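Local atomic coordinates of glycosyl hydrolases family 2, sugar binding domain protein (Bacteroides uniformis str. 3978 T3 ii, PDB entry 6D1P), a protein that probably hydrolyses O-glycosidic bonds as a gut-bacterial beta-glucuronidase of glycoside hydrolase family 2. Residues Y191-L196 with A340-M345; R326-H331 with N359-G364; T348-I353 with R374-L379. One frame throughout, in Å; residues are numbered along the deposited sequence.

Interaction 1 of 3, residues Y191-L196 with A340-M345; sequences YRYVNL and ALTEEM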
loop_
_atom_site.group_PDB
_atom_site.type_symbol
_atom_site.label_atom_id
_atom_site.label_comp_id
_atom_site.label_asym_id
_atom_site.label_seq_id
_atom_site.Cartn_x
_atom_site.Cartn_y
_atom_site.Cartn_z
ATOM N N TYR A 191 12.938 -2.301 -12.940
ATOM C CA TYR A 191 12.762 -3.703 -13.256
ATOM C C TYR A 191 13.646 -4.160 -14.397
ATOM O O TYR A 191 13.632 -5.345 -14.738
ATOM C CB TYR A 191 11.292 -3.994 -13.553
ATOM C CG TYR A 191 10.563 -2.989 -14.439
ATOM C CD1 TYR A 191 10.896 -2.837 -15.786
ATOM C CD2 TYR A 191 9.493 -2.238 -13.938
ATOM C CE1 TYR A 191 10.211 -1.944 -16.603
ATOM C CE2 TYR A 191 8.802 -1.359 -14.736
ATOM C CZ TYR A 191 9.163 -1.204 -16.073
ATOM O OH TYR A 191 8.472 -0.322 -16.877
ATOM N N ARG A 192 14.421 -3.261 -14.992
ATOM C CA ARG A 192 15.494 -3.649 -15.894
ATOM C C ARG A 192 16.788 -3.062 -15.364
ATOM O O ARG A 192 16.779 -2.084 -14.612
ATOM C CB ARG A 192 15.277 -3.183 -17.339
ATOM C CG ARG A 192 14.108 -3.802 -18.001
ATOM C CD ARG A 192 14.075 -3.386 -19.453
ATOM N NE ARG A 192 12.776 -3.675 -20.038
ATOM C CZ ARG A 192 12.264 -3.018 -21.064
ATOM N NH1 ARG A 192 12.954 -2.035 -21.618
ATOM N NH2 ARG A 192 11.064 -3.336 -21.539
ATOM N N TYR A 193 17.889 -3.670 -15.801
ATOM C CA TYR A 193 19.202 -3.349 -15.274
ATOM C C TYR A 193 19.518 -1.865 -15.373
ATOM O O TYR A 193 19.186 -1.191 -16.359
ATOM C CB TYR A 193 20.268 -4.145 -16.023
ATOM C CG TYR A 193 20.192 -5.628 -15.738
ATOM C CD1 TYR A 193 20.347 -6.112 -14.439
ATOM C CD2 TYR A 193 19.969 -6.546 -16.767
ATOM C CE1 TYR A 193 20.274 -7.459 -14.170
ATOM C CE2 TYR A 193 19.908 -7.890 -16.510
ATOM C CZ TYR A 193 20.052 -8.348 -15.210
ATOM O OH TYR A 193 19.972 -9.700 -14.941
ATOM N N VAL A 194 20.171 -1.369 -14.331
ATOM C CA VAL A 194 20.813 -0.065 -14.333
ATOM C C VAL A 194 22.314 -0.301 -14.416
ATOM O O VAL A 194 22.851 -1.177 -13.727
ATOM C CB VAL A 194 20.437 0.751 -13.078
ATOM C CG1 VAL A 194 21.050 2.127 -13.145
ATOM C CG2 VAL A 194 18.931 0.860 -12.969
ATOM N N ASN A 195 22.982 0.474 -15.272
ATOM C CA ASN A 195 24.403 0.322 -15.551
ATOM C C ASN A 195 25.148 1.606 -15.231
ATOM O O ASN A 195 24.674 2.702 -15.538
ATOM C CB ASN A 195 24.641 -0.046 -17.022
ATOM C CG ASN A 195 23.873 -1.266 -17.432
ATOM O OD1 ASN A 195 23.916 -2.298 -16.747
ATOM N ND2 ASN A 195 23.135 -1.162 -18.532
ATOM N N LEU A 196 26.313 1.463 -14.605
ATOM C CA LEU A 196 27.281 2.549 -14.494
ATOM C C LEU A 196 28.234 2.474 -15.682
ATOM O O LEU A 196 28.807 1.410 -15.956
ATOM C CB LEU A 196 28.050 2.444 -13.175
ATOM C CG LEU A 196 29.064 3.545 -12.885
ATOM C CD1 LEU A 196 28.369 4.893 -12.768
ATOM C CD2 LEU A 196 29.829 3.204 -11.610
ATOM N N ALA A 340 10.587 -7.823 -13.060
ATOM C CA ALA A 340 12.012 -7.863 -12.709
ATOM C C ALA A 340 12.639 -9.211 -13.096
ATOM O O ALA A 340 13.104 -9.996 -12.267
ATOM C CB ALA A 340 12.191 -7.561 -11.228
ATOM N N LEU A 341 12.679 -9.455 -14.399
ATOM C CA LEU A 341 13.335 -10.636 -14.921
ATOM C C LEU A 341 14.828 -10.394 -15.014
ATOM O O LEU A 341 15.271 -9.318 -15.431
ATOM C CB LEU A 341 12.780 -11.006 -16.298
ATOM C CG LEU A 341 11.413 -11.698 -16.306
ATOM C CD1 LEU A 341 10.308 -10.764 -15.830
ATOM C CD2 LEU A 341 11.090 -12.291 -17.696
ATOM N N THR A 342 15.598 -11.396 -14.600
ATOM C CA THR A 342 17.036 -11.434 -14.798
ATOM C C THR A 342 17.366 -11.927 -16.212
ATOM O O THR A 342 16.532 -12.518 -16.905
ATOM C CB THR A 342 17.693 -12.349 -13.764
ATOM O OG1 THR A 342 17.240 -13.702 -13.963
ATOM C CG2 THR A 342 17.340 -11.886 -12.337
ATOM N N GLU A 343 18.602 -11.651 -16.642
ATOM C CA GLU A 343 19.058 -12.155 -17.931
ATOM C C GLU A 343 18.934 -13.669 -18.003
ATOM O O GLU A 343 18.473 -14.216 -19.012
ATOM C CB GLU A 343 20.501 -11.730 -18.190
ATOM C CG GLU A 343 21.152 -12.540 -19.295
ATOM C CD GLU A 343 22.518 -12.015 -19.715
ATOM O OE1 GLU A 343 22.989 -11.012 -19.129
ATOM O OE2 GLU A 343 23.115 -12.608 -20.647
ATOM N N GLU A 344 19.327 -14.362 -16.935
ATOM C CA GLU A 344 19.222 -15.816 -16.924
ATOM C C GLU A 344 17.783 -16.265 -17.132
ATOM O O GLU A 344 17.528 -17.223 -17.871
ATOM C CB GLU A 344 19.788 -16.378 -15.611
ATOM C CG GLU A 344 20.198 -17.863 -15.681
ATOM C CD GLU A 344 20.769 -18.274 -17.064
ATOM O OE1 GLU A 344 20.166 -19.166 -17.728
ATOM O OE2 GLU A 344 21.808 -17.698 -17.496
ATOM N N MET A 345 16.827 -15.589 -16.493
ATOM C CA MET A 345 15.431 -15.951 -16.703
ATOM C C MET A 345 15.024 -15.785 -18.164
ATOM O O MET A 345 14.288 -16.615 -18.710
ATOM C CB MET A 345 14.536 -15.116 -15.797
ATOM C CG MET A 345 14.603 -15.570 -14.362
ATOM S SD MET A 345 13.911 -14.353 -13.246
ATOM C CE MET A 345 12.167 -14.542 -13.587
HETATM O O HOH W 1 14.668 -7.046 -16.453
#
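The N-terminal end of helix 343-356 in the TIM barrel domain receives a tyrosine from the sugar-binding domain. T342 is the N-cap: its OG1, placed between the backbone N and the carbonyl carbon (chi1 64°), accepts from M345 N at 3.2 Å. M345 SD answers with a weak bond from T342 N, completing a capping box. E343 N, in the first turn, has no carbonyl of an earlier helical turn to bond, and Y193 supplies the acceptor, E343 N donating to Y193 OH over 2.9 Å in a nearly straight bond (164°). With CG beside its own backbone N, the Y193 ring stretches toward the helix end and meets the donor edge-on, near the ring plane, while OH also rests 3.4 Å from T342 CA. Tyrosine suits the place because it is long and rigid and ends in an acceptor. A phenylalanine here would probably leave the E343 N-H without this partner and weaken the join between the domains. Nearer the start of both segments, one water donates to Y191 O and to L341 O, 2.6 Å from each, and Y191 CB packs on A340 CB at 4.4 Å. R30 makes a cation-pi contact with Y193 and a salt bridge with E343 OE1. Both Y193 and E343 touch I371 of helix 370-379, while strand 194-199 runs on beside strand 106-111.

Interaction 2 of 3, residues R326-H331 with N359-G364; sequences RGTHRH and NFIRLG
This is parallel beta pairing between two adjacent strands of the TIM barrel, 321-329 and 360-362, extended at its start by a side chain. N359 N donates to R326 O at 2.9 Å, F360 O accepts from T328 N at 3.0 Å, and T328 O accepts from R362 N, nearly along its C=O axis. N359 adds to this pattern: with CG tucked between the backbone N and C (chi1 60°), its OD1 turns back to accept from R326 N at 2.6 Å. Its ND2 then lies over one face of the R326 guanidinium, whose NH2 is bonded to G357 O.

G327, F360, H329 and R362 belong to one face of the sheet. A side chain at G327 would run into F360 CD2, so glycine fits there. H329 and the extended R362 run side by side, their flat groups 75° apart, and R362 NH1 donates to H329 NE2 at 2.9 Å. With NE2 accepting from R362 and ND1 bonded to F575 O, the ring is probably neutral, with its proton on ND1. R362 is also gripped by E386 and E512, two carboxylates that would stabilise its charge at the C-terminal end of the strands, where TIM barrels carry their active sites. G364 ends the inverse gamma turn centred on L363, and its positive phi (61°) favours glycine.

On the opposite face T328 CG2 meets I361 CG1 at 4.0 Å, and I361 CD1 packs against R330 CG. That face meets I353 of helix 343-356, completing the beta-alpha-beta unit 321-329, 343-356, 360-362, and C376 of helix 370-379; strands 572-574 and 382-386 flank the pair.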
loop_
_atom_site.group_PDB
_atom_site.type_symbol
_atom_site.label_atom_id
_atom_site.label_comp_id
_atom_site.label_asym_id
_atom_site.label_seq_id
_atom_site.Cartn_x
_atom_site.Cartn_y
_atom_site.Cartn_z
ATOM N N ARG A 326 5.462 -18.708 -37.703
ATOM C CA ARG A 326 4.927 -19.480 -36.586
ATOM C C ARG A 326 5.212 -18.635 -35.345
ATOM O O ARG A 326 6.307 -18.674 -34.779
ATOM C CB ARG A 326 5.550 -20.875 -36.540
ATOM C CG ARG A 326 5.618 -21.556 -37.941
ATOM C CD ARG A 326 6.167 -23.023 -37.927
ATOM N NE ARG A 326 7.506 -23.190 -37.317
ATOM C CZ ARG A 326 8.684 -23.166 -37.965
ATOM N NH1 ARG A 326 8.742 -22.972 -39.286
ATOM N NH2 ARG A 326 9.822 -23.328 -37.281
ATOM N N GLY A 327 4.237 -17.820 -34.955
ATOM C CA GLY A 327 4.502 -16.818 -33.940
ATOM C C GLY A 327 3.845 -17.007 -32.590
ATOM O O GLY A 327 2.822 -17.687 -32.465
ATOM N N THR A 328 4.442 -16.402 -31.568
ATOM C CA THR A 328 3.862 -16.287 -30.235
ATOM C C THR A 328 4.039 -14.839 -29.757
ATOM O O THR A 328 4.551 -13.975 -30.489
ATOM C CB THR A 328 4.499 -17.327 -29.283
ATOM O OG1 THR A 328 3.664 -17.546 -28.133
ATOM C CG2 THR A 328 5.900 -16.926 -28.839
ATOM N N HIS A 329 3.567 -14.558 -28.538
ATOM C CA HIS A 329 3.915 -13.333 -27.830
ATOM C C HIS A 329 4.495 -13.689 -26.467
ATOM O O HIS A 329 4.330 -14.812 -25.970
ATOM C CB HIS A 329 2.721 -12.396 -27.558
ATOM C CG HIS A 329 1.897 -12.029 -28.749
ATOM N ND1 HIS A 329 1.064 -12.925 -29.383
ATOM C CD2 HIS A 329 1.691 -10.835 -29.349
ATOM C CE1 HIS A 329 0.416 -12.308 -30.353
ATOM N NE2 HIS A 329 0.777 -11.038 -30.352
ATOM N N ARG A 330 5.138 -12.699 -25.853
ATOM C CA ARG A 330 5.546 -12.770 -24.455
ATOM C C ARG A 330 5.366 -11.391 -23.839
ATOM O O ARG A 330 5.496 -10.371 -24.523
ATOM C CB ARG A 330 7.011 -13.226 -24.294
ATOM C CG ARG A 330 8.017 -12.154 -24.685
ATOM C CD ARG A 330 9.472 -12.577 -24.484
ATOM N NE ARG A 330 9.800 -12.884 -23.092
ATOM C CZ ARG A 330 10.124 -11.974 -22.178
ATOM N NH1 ARG A 330 10.159 -10.690 -22.494
ATOM N NH2 ARG A 330 10.422 -12.352 -20.944
ATOM N N HIS A 331 5.026 -11.368 -22.552
ATOM C CA HIS A 331 4.991 -10.140 -21.770
ATOM C C HIS A 331 6.244 -10.073 -20.919
ATOM O O HIS A 331 6.904 -11.089 -20.675
ATOM C CB HIS A 331 3.751 -10.088 -20.869
ATOM C CG HIS A 331 2.618 -9.282 -21.427
ATOM N ND1 HIS A 331 2.732 -7.939 -21.729
ATOM C CD2 HIS A 331 1.338 -9.624 -21.717
ATOM C CE1 HIS A 331 1.581 -7.496 -22.200
ATOM N NE2 HIS A 331 0.717 -8.495 -22.200
ATOM N N ASN A 359 9.084 -19.436 -34.813
ATOM C CA ASN A 359 10.119 -18.680 -35.503
ATOM C C ASN A 359 9.843 -17.184 -35.467
ATOM O O ASN A 359 10.567 -16.418 -36.106
ATOM C CB ASN A 359 10.294 -19.167 -36.959
ATOM C CG ASN A 359 9.016 -19.039 -37.810
ATOM O OD1 ASN A 359 8.058 -18.349 -37.453
ATOM N ND2 ASN A 359 9.021 -19.703 -38.964
ATOM N N PHE A 360 8.853 -16.750 -34.689
ATOM C CA PHE A 360 8.323 -15.405 -34.794
ATOM C C PHE A 360 7.725 -15.021 -33.448
ATOM O O PHE A 360 7.093 -15.847 -32.788
ATOM C CB PHE A 360 7.268 -15.362 -35.912
ATOM C CG PHE A 360 6.770 -13.981 -36.248
ATOM C CD1 PHE A 360 7.630 -12.897 -36.258
ATOM C CD2 PHE A 360 5.443 -13.780 -36.592
ATOM C CE1 PHE A 360 7.173 -11.624 -36.589
ATOM C CE2 PHE A 360 4.979 -12.515 -36.925
ATOM C CZ PHE A 360 5.843 -11.433 -36.916
ATOM N N ILE A 361 7.920 -13.772 -33.038
ATOM C CA ILE A 361 7.358 -13.338 -31.770
ATOM C C ILE A 361 7.023 -11.853 -31.847
ATOM O O ILE A 361 7.785 -11.050 -32.401
ATOM C CB ILE A 361 8.318 -13.657 -30.605
ATOM C CG1 ILE A 361 7.660 -13.322 -29.255
ATOM C CG2 ILE A 361 9.668 -12.948 -30.799
ATOM C CD1 ILE A 361 8.446 -13.866 -28.055
ATOM N N ARG A 362 5.857 -11.505 -31.305
ATOM C CA ARG A 362 5.475 -10.127 -31.033
ATOM C C ARG A 362 5.685 -9.857 -29.547
ATOM O O ARG A 362 5.154 -10.581 -28.703
ATOM C CB ARG A 362 4.019 -9.879 -31.442
ATOM C CG ARG A 362 3.464 -8.482 -31.137
ATOM C CD ARG A 362 2.108 -8.320 -31.830
ATOM N NE ARG A 362 1.312 -7.167 -31.386
ATOM C CZ ARG A 362 0.107 -7.261 -30.829
ATOM N NH1 ARG A 362 -0.447 -8.453 -30.595
ATOM N NH2 ARG A 362 -0.547 -6.160 -30.501
ATOM N N LEU A 363 6.453 -8.815 -29.236
ATOM C CA LEU A 363 6.979 -8.594 -27.885
ATOM C C LEU A 363 5.998 -7.789 -27.023
ATOM O O LEU A 363 6.310 -6.708 -26.521
ATOM C CB LEU A 363 8.333 -7.895 -27.969
ATOM C CG LEU A 363 9.426 -8.654 -28.737
ATOM C CD1 LEU A 363 10.717 -7.849 -28.775
ATOM C CD2 LEU A 363 9.669 -10.030 -28.119
ATOM N N GLY A 364 4.819 -8.365 -26.809
ATOM C CA GLY A 364 3.821 -7.666 -26.038
ATOM C C GLY A 364 3.448 -6.361 -26.715
ATOM O O GLY A 364 3.505 -6.229 -27.946
#

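Interaction 3 of 3, residues T348-I353 with R374-L379; sequences TEMQQI and RLCDEL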
loop_
_atom_site.group_PDB
_atom_site.type_symbol
_atom_site.label_atom_id
_atom_site.label_comp_id
_atom_site.label_asym_id
_atom_site.label_seq_id
_atom_site.Cartn_x
_atom_site.Cartn_y
_atom_site.Cartn_z
ATOM N N THR A 348 16.415 -18.728 -20.325
ATOM C CA THR A 348 15.614 -19.927 -20.134
ATOM C C THR A 348 14.321 -19.862 -20.938
ATOM O O THR A 348 13.939 -20.836 -21.599
ATOM C CB THR A 348 15.312 -20.104 -18.643
ATOM O OG1 THR A 348 16.530 -20.375 -17.944
ATOM C CG2 THR A 348 14.331 -21.248 -18.431
ATOM N N GLU A 349 13.643 -18.706 -20.901
ATOM C CA GLU A 349 12.322 -18.599 -21.517
ATOM C C GLU A 349 12.421 -18.563 -23.033
ATOM O O GLU A 349 11.674 -19.258 -23.732
ATOM C CB GLU A 349 11.598 -17.361 -20.991
ATOM C CG GLU A 349 10.329 -16.987 -21.757
ATOM C CD GLU A 349 9.744 -15.652 -21.275
ATOM O OE1 GLU A 349 10.349 -15.056 -20.336
ATOM O OE2 GLU A 349 8.705 -15.197 -21.827
ATOM N N MET A 350 13.331 -17.750 -23.562
ATOM C CA MET A 350 13.489 -17.683 -25.014
ATOM C C MET A 350 13.882 -19.044 -25.587
ATOM O O MET A 350 13.335 -19.474 -26.611
ATOM C CB MET A 350 14.504 -16.598 -25.380
ATOM C CG MET A 350 14.115 -15.196 -24.898
ATOM S SD MET A 350 12.432 -14.719 -25.365
ATOM C CE MET A 350 12.544 -14.765 -27.150
ATOM N N GLN A 351 14.780 -19.770 -24.906
ATOM C CA GLN A 351 15.087 -21.138 -25.327
ATOM C C GLN A 351 13.839 -22.009 -25.331
ATOM O O GLN A 351 13.630 -22.793 -26.262
ATOM C CB GLN A 351 16.162 -21.761 -24.427
ATOM C CG GLN A 351 17.563 -21.703 -25.011
ATOM C CD GLN A 351 18.631 -22.245 -24.068
ATOM O OE1 GLN A 351 18.563 -23.401 -23.620
ATOM N NE2 GLN A 351 19.634 -21.409 -23.768
ATOM N N GLN A 352 13.000 -21.890 -24.304
ATOM C CA GLN A 352 11.786 -22.694 -24.259
ATOM C C GLN A 352 10.900 -22.409 -25.467
ATOM O O GLN A 352 10.259 -23.319 -26.018
ATOM C CB GLN A 352 11.035 -22.407 -22.961
ATOM C CG GLN A 352 10.216 -23.564 -22.400
ATOM C CD GLN A 352 9.515 -23.178 -21.086
ATOM O OE1 GLN A 352 9.422 -21.998 -20.756
ATOM N NE2 GLN A 352 9.019 -24.166 -20.350
ATOM N N ILE A 353 10.864 -21.146 -25.893
ATOM C CA ILE A 353 10.075 -20.750 -27.052
ATOM C C ILE A 353 10.686 -21.327 -28.323
ATOM O O ILE A 353 9.996 -21.975 -29.125
ATOM C CB ILE A 353 9.969 -19.212 -27.115
ATOM C CG1 ILE A 353 9.191 -18.694 -25.899
ATOM C CG2 ILE A 353 9.355 -18.763 -28.433
ATOM C CD1 ILE A 353 8.968 -17.215 -25.874
ATOM N N ARG A 374 18.595 -9.451 -28.511
ATOM C CA ARG A 374 19.788 -10.252 -28.760
ATOM C C ARG A 374 19.451 -11.736 -28.811
ATOM O O ARG A 374 19.926 -12.455 -29.695
ATOM C CB ARG A 374 20.843 -9.975 -27.695
ATOM C CG ARG A 374 21.506 -8.631 -27.839
ATOM C CD ARG A 374 22.201 -8.224 -26.551
ATOM N NE ARG A 374 21.794 -6.876 -26.179
ATOM C CZ ARG A 374 21.797 -6.395 -24.942
ATOM N NH1 ARG A 374 22.195 -7.157 -23.920
ATOM N NH2 ARG A 374 21.384 -5.149 -24.737
ATOM N N LEU A 375 18.603 -12.211 -27.894
ATOM C CA LEU A 375 18.213 -13.619 -27.935
ATOM C C LEU A 375 17.457 -13.971 -29.218
ATOM O O LEU A 375 17.615 -15.075 -29.753
ATOM C CB LEU A 375 17.385 -13.964 -26.698
ATOM C CG LEU A 375 18.216 -14.116 -25.413
ATOM C CD1 LEU A 375 17.351 -13.898 -24.147
ATOM C CD2 LEU A 375 18.928 -15.475 -25.375
ATOM N N CYS A 376 16.645 -13.054 -29.730
ATOM C CA CYS A 376 15.945 -13.320 -30.982
ATOM C C CYS A 376 16.927 -13.353 -32.149
ATOM O O CYS A 376 16.885 -14.260 -32.988
ATOM C CB CYS A 376 14.851 -12.264 -31.194
ATOM S SG CYS A 376 13.463 -12.439 -30.026
ATOM N N ASP A 377 17.835 -12.375 -32.206
ATOM C CA ASP A 377 18.930 -12.432 -33.165
ATOM C C ASP A 377 19.682 -13.761 -33.088
ATOM O O ASP A 377 20.034 -14.349 -34.121
ATOM C CB ASP A 377 19.888 -11.273 -32.923
ATOM C CG ASP A 377 19.321 -9.956 -33.387
ATOM O OD1 ASP A 377 18.211 -9.955 -33.945
ATOM O OD2 ASP A 377 19.975 -8.910 -33.203
ATOM N N GLU A 378 19.929 -14.257 -31.876
ATOM C CA GLU A 378 20.854 -15.367 -31.698
ATOM C C GLU A 378 20.190 -16.732 -31.862
ATOM O O GLU A 378 20.766 -17.629 -32.489
ATOM C CB GLU A 378 21.523 -15.242 -30.332
ATOM C CG GLU A 378 22.322 -16.448 -29.898
ATOM C CD GLU A 378 22.641 -16.416 -28.397
ATOM O OE1 GLU A 378 22.823 -15.307 -27.825
ATOM O OE2 GLU A 378 22.694 -17.506 -27.787
ATOM N N LEU A 379 18.994 -16.920 -31.321
ATOM C CA LEU A 379 18.335 -18.204 -31.475
ATOM C C LEU A 379 17.604 -18.326 -32.794
ATOM O O LEU A 379 17.359 -19.446 -33.260
ATOM C CB LEU A 379 17.337 -18.429 -30.348
ATOM C CG LEU A 379 17.884 -18.275 -28.930
ATOM C CD1 LEU A 379 16.744 -18.406 -27.894
ATOM C CD2 LEU A 379 18.996 -19.289 -28.685
#
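L375 is the first residue of segment 374-379 to meet segment 348-353 of helix 343-356. Its CG stands beside the backbone N, which carries CD1 over to M350 CG at 3.6 Å; the two side chains cross obliquely, and L375 CB also lies 3.9 Å from M350 CG. A branched leucine presents a broad apolar surface here, which continues onto M346 and R347 one turn earlier in the opposing helix.

C376 follows, its bond to CB turned partly aside from the other helix. Its SG is nevertheless met by the tip of M350, with M350 CE 3.8 Å away. Methionine suits this task because its unbranched chain can fold: bends at chi2 (-51°) and chi3 (-62°) bring the methyl round to the small cysteine. The contact is apolar.

D377 bonds H417 and S419, while E378 makes a salt bridge to R347, one turn before M350 on helix 343-356.

L379, one turn after L375, adds a second leucine beside M350. Its CD1 reaches M350 CB at 3.8 Å and lies against the peptide that joins M350 to Q351, 3.7 Å from M350 C and 3.8 Å from Q351 N. Beyond it the CG of Q351 just touches the same methyl, a suitable place for a long polar residue at the partly exposed margin. M350 is thus held along its length, CB by L379, CG by L375 and CE by C376.

The segment axes approach to 10.5 Å and cross at -40°, both running in the same general direction. Such side-by-side packing of consecutive helices through apolar residues, around the outside of a parallel barrel, is the standard construction of the (beta/alpha)8 fold.

Following the chain, segment 191-196 comes first and pairs with 340-345, so interaction 1 closes a long loop, rich in strand and without helix, and ties the sugar-binding domain to the TIM barrel domain. Before it closes, 326-331 opens interaction 2, which ends at 359-364; the two therefore cross. Interaction 3 opens at 348-353, inside the beta-alpha-beta unit of interaction 2, and closes beyond it at 374-379, so these two cross as well, while interactions 1 and 3 stand in series on helix 343-356. R330 and E349 join interactions 2 and 3 by a salt bridge, and L341 of interaction 1 packs against both residues, so the three contacts meet around R330, E349 and L341.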